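Local coordinates for protein 3-dehydroquinate dehydratase (PDB 2YR1) that probably catalyses the cis-dehydration of 3-dehydroquinate to 3-dehydroshikimate, the third step of the chorismate pathway, through a Schiff-base intermediate, at residues K155-E166 and A191-I201. Numbering follows the deposited sequence.
Sequences KETLLADMRQAE and ATEEARRELAI
Glu166 reaches across to the loop that follows helix 191-198 and takes the amide of Ala200 on its carboxylate. Ala200 N lies 2.8 Å from Glu166 OE2, with the N-H nearly straight (171°). The approach is on the syn side, but 23° out of the carboxylate plane. CG lies anti to the backbone N and the chain stays extended beyond it, which carries the acid this far. A water that donates to Glu166 OE1 at 2.7 Å and also to Glu198 O ties the second oxygen to the backbone carbonyl of Glu198, which probably limits rotation of the carboxylate. The Leu199 and Glu166 side chains run antiparallel alongside one another; Leu199 CD1 sits 3.2 Å from Met162 O, and CD2 of the same leucine lies against Arg163 CA and CG.

The two segments belong to consecutive outer helices of the TIM barrel of type I dehydroquinases, joined through strand 172-177, and their axes approach to 9.1 Å at a crossing angle of -36°. Ala191 and Ala195 both face helix 155-166, and Leu158 and Met162 pack on their methyls. Met162 SD and CE both touch Ala195 CB, CE at 3.5 Å from it, closer than usual van der Waals contact. Bending at chi3 turns CE back toward Ala191 O. Met162 also packs on Val175, Leu203 and Thr205 of the barrel strands, and its side chain is about 7 Å from that of Lys174, the predicted Schiff-base lysine.

At the other end, Lys155 lies nearly perpendicular to Glu194. Lys155 curls at chi3 and chi4, bringing NZ to 3.1 Å from Glu194 OE1 in a salt bridge that uses the syn lone pair. Nearby, Leu158 CB rests on Ala191 CB at 3.7 Å.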
# COMPACT_ATOMS: atom_id res chain seq x y z
N LYS A 155 -3.61 -4.02 18.23
CA LYS A 155 -3.45 -2.60 17.98
C LYS A 155 -3.25 -1.82 19.29
O LYS A 155 -2.43 -0.92 19.35
CB LYS A 155 -4.68 -2.05 17.25
CG LYS A 155 -4.70 -0.54 17.17
CD LYS A 155 -6.12 -0.01 17.00
CE LYS A 155 -6.95 -0.12 18.29
NZ LYS A 155 -6.33 0.52 19.49
N GLU A 156 -3.99 -2.17 20.33
CA GLU A 156 -3.84 -1.49 21.63
C GLU A 156 -2.41 -1.57 22.19
O GLU A 156 -1.90 -0.61 22.77
CB GLU A 156 -4.80 -2.09 22.66
CG GLU A 156 -5.24 -1.09 23.72
CD GLU A 156 -4.45 -1.15 25.03
OE1 GLU A 156 -3.19 -1.14 24.99
OE2 GLU A 156 -5.10 -1.19 26.12
N THR A 157 -1.79 -2.73 22.05
CA THR A 157 -0.44 -2.94 22.55
C THR A 157 0.56 -2.08 21.78
O THR A 157 1.44 -1.47 22.37
CB THR A 157 -0.07 -4.43 22.42
OG1 THR A 157 -1.12 -5.20 23.00
CG2 THR A 157 1.22 -4.74 23.16
N LEU A 158 0.39 -2.03 20.46
CA LEU A 158 1.28 -1.24 19.61
C LEU A 158 1.12 0.24 19.93
O LEU A 158 2.11 0.99 20.01
CB LEU A 158 0.96 -1.52 18.13
CG LEU A 158 1.18 -2.99 17.74
CD1 LEU A 158 0.90 -3.19 16.25
CD2 LEU A 158 2.61 -3.40 18.08
N LEU A 159 -0.12 0.67 20.12
CA LEU A 159 -0.38 2.06 20.45
C LEU A 159 0.25 2.40 21.82
O LEU A 159 0.90 3.44 21.96
CB LEU A 159 -1.88 2.33 20.44
CG LEU A 159 -2.29 3.76 20.82
CD1 LEU A 159 -1.51 4.78 20.00
CD2 LEU A 159 -3.80 3.92 20.60
N ALA A 160 0.08 1.52 22.80
CA ALA A 160 0.65 1.72 24.13
C ALA A 160 2.18 1.80 24.07
O ALA A 160 2.79 2.66 24.72
CB ALA A 160 0.21 0.60 25.07
N ASP A 161 2.82 0.92 23.29
CA ASP A 161 4.28 0.94 23.15
C ASP A 161 4.78 2.29 22.68
O ASP A 161 5.74 2.83 23.22
CB ASP A 161 4.77 -0.11 22.14
CG ASP A 161 4.68 -1.53 22.67
OD1 ASP A 161 4.89 -1.74 23.89
OD2 ASP A 161 4.42 -2.44 21.85
N MET A 162 4.14 2.84 21.65
CA MET A 162 4.56 4.11 21.11
C MET A 162 4.26 5.26 22.08
O MET A 162 5.03 6.22 22.16
CB MET A 162 3.89 4.36 19.75
CG MET A 162 4.51 3.53 18.63
SD MET A 162 3.76 3.73 17.00
CE MET A 162 2.27 2.69 17.15
N ARG A 163 3.16 5.18 22.80
CA ARG A 163 2.85 6.24 23.74
C ARG A 163 3.92 6.27 24.83
O ARG A 163 4.37 7.33 25.22
CB ARG A 163 1.46 6.03 24.37
CG ARG A 163 0.31 6.25 23.41
CD ARG A 163 -0.87 6.89 24.12
NE ARG A 163 -1.53 5.96 25.02
CZ ARG A 163 -2.06 6.30 26.19
NH1 ARG A 163 -2.00 7.56 26.60
NH2 ARG A 163 -2.65 5.39 26.94
N GLN A 164 4.32 5.08 25.29
CA GLN A 164 5.32 4.96 26.34
C GLN A 164 6.70 5.44 25.87
O GLN A 164 7.44 6.08 26.62
CB GLN A 164 5.40 3.50 26.80
CG GLN A 164 5.94 3.31 28.21
CD GLN A 164 4.89 3.58 29.27
OE1 GLN A 164 4.43 4.72 29.42
NE2 GLN A 164 4.49 2.54 29.99
N ALA A 165 7.05 5.11 24.63
CA ALA A 165 8.32 5.53 24.08
C ALA A 165 8.41 7.05 24.19
O ALA A 165 9.42 7.60 24.62
CB ALA A 165 8.44 5.09 22.63
N GLU A 166 7.33 7.74 23.81
CA GLU A 166 7.30 9.18 23.90
C GLU A 166 7.36 9.58 25.37
O GLU A 166 8.04 10.53 25.71
CB GLU A 166 6.03 9.75 23.25
CG GLU A 166 5.95 11.28 23.32
CD GLU A 166 4.64 11.82 22.77
OE1 GLU A 166 3.57 11.31 23.18
OE2 GLU A 166 4.67 12.73 21.93
N ALA A 191 -2.54 0.98 13.84
CA ALA A 191 -1.86 1.47 15.03
C ALA A 191 -0.98 2.67 14.69
O ALA A 191 -0.84 3.60 15.49
CB ALA A 191 -1.00 0.37 15.67
N THR A 192 -0.36 2.64 13.52
CA THR A 192 0.51 3.73 13.11
C THR A 192 -0.30 5.01 12.99
O THR A 192 0.07 6.04 13.57
CB THR A 192 1.17 3.42 11.75
OG1 THR A 192 1.90 2.18 11.86
CG2 THR A 192 2.12 4.54 11.34
N GLU A 193 -1.40 4.92 12.26
CA GLU A 193 -2.29 6.06 12.05
C GLU A 193 -2.89 6.57 13.36
O GLU A 193 -3.04 7.78 13.57
CB GLU A 193 -3.42 5.65 11.06
CG GLU A 193 -4.40 6.78 10.69
CD GLU A 193 -3.74 8.00 10.04
OE1 GLU A 193 -2.86 7.83 9.17
OE2 GLU A 193 -4.11 9.14 10.39
N GLU A 194 -3.25 5.66 14.25
CA GLU A 194 -3.79 6.11 15.54
C GLU A 194 -2.70 6.79 16.35
O GLU A 194 -2.94 7.83 16.96
CB GLU A 194 -4.37 4.95 16.33
CG GLU A 194 -5.74 4.58 15.89
CD GLU A 194 -6.22 3.29 16.51
OE1 GLU A 194 -5.59 2.82 17.49
OE2 GLU A 194 -7.22 2.73 16.01
N ALA A 195 -1.50 6.21 16.36
CA ALA A 195 -0.39 6.79 17.11
C ALA A 195 -0.02 8.17 16.57
O ALA A 195 0.29 9.09 17.33
CB ALA A 195 0.81 5.85 17.03
N ARG A 196 -0.10 8.30 15.26
CA ARG A 196 0.23 9.55 14.57
C ARG A 196 -0.60 10.72 15.06
O ARG A 196 -0.11 11.85 15.17
CB ARG A 196 0.01 9.34 13.07
CG ARG A 196 0.18 10.58 12.23
CD ARG A 196 -0.57 10.36 10.92
NE ARG A 196 0.16 10.97 9.82
CZ ARG A 196 -0.14 10.79 8.55
NH1 ARG A 196 -1.15 10.00 8.21
NH2 ARG A 196 0.59 11.39 7.63
N ARG A 197 -1.86 10.45 15.36
CA ARG A 197 -2.77 11.45 15.85
C ARG A 197 -2.62 11.71 17.36
O ARG A 197 -3.09 12.72 17.86
CB ARG A 197 -4.21 11.01 15.54
CG ARG A 197 -4.61 11.34 14.13
CD ARG A 197 -5.82 10.56 13.72
NE ARG A 197 -6.56 11.22 12.64
CZ ARG A 197 -6.01 11.69 11.53
NH1 ARG A 197 -4.70 11.59 11.34
NH2 ARG A 197 -6.78 12.25 10.60
N GLU A 198 -1.94 10.79 18.06
CA GLU A 198 -1.75 10.91 19.51
C GLU A 198 -0.40 11.47 19.95
O GLU A 198 -0.33 12.22 20.93
CB GLU A 198 -1.99 9.55 20.17
CG GLU A 198 -1.96 9.57 21.70
CD GLU A 198 -3.22 10.18 22.32
OE1 GLU A 198 -4.29 9.54 22.27
OE2 GLU A 198 -3.13 11.30 22.86
N LEU A 199 0.68 11.12 19.24
CA LEU A 199 2.02 11.58 19.60
C LEU A 199 2.48 12.87 18.92
O LEU A 199 2.02 13.21 17.83
CB LEU A 199 3.07 10.49 19.32
CG LEU A 199 2.77 9.07 19.81
CD1 LEU A 199 4.07 8.31 19.93
CD2 LEU A 199 2.05 9.11 21.14
N ALA A 200 3.41 13.57 19.56
CA ALA A 200 3.92 14.81 18.99
C ALA A 200 5.21 14.57 18.22
O ALA A 200 5.68 15.46 17.50
CB ALA A 200 4.14 15.86 20.10
N ILE A 201 5.79 13.38 18.36
CA ILE A 201 7.06 13.05 17.71
C ILE A 201 6.89 12.09 16.51
O ILE A 201 5.84 11.47 16.37
CB ILE A 201 8.03 12.38 18.71
CG1 ILE A 201 7.43 11.05 19.18
CG2 ILE A 201 8.27 13.30 19.92
CD1 ILE A 201 8.37 10.20 20.07
O HOH W 1 1.80 13.34 22.78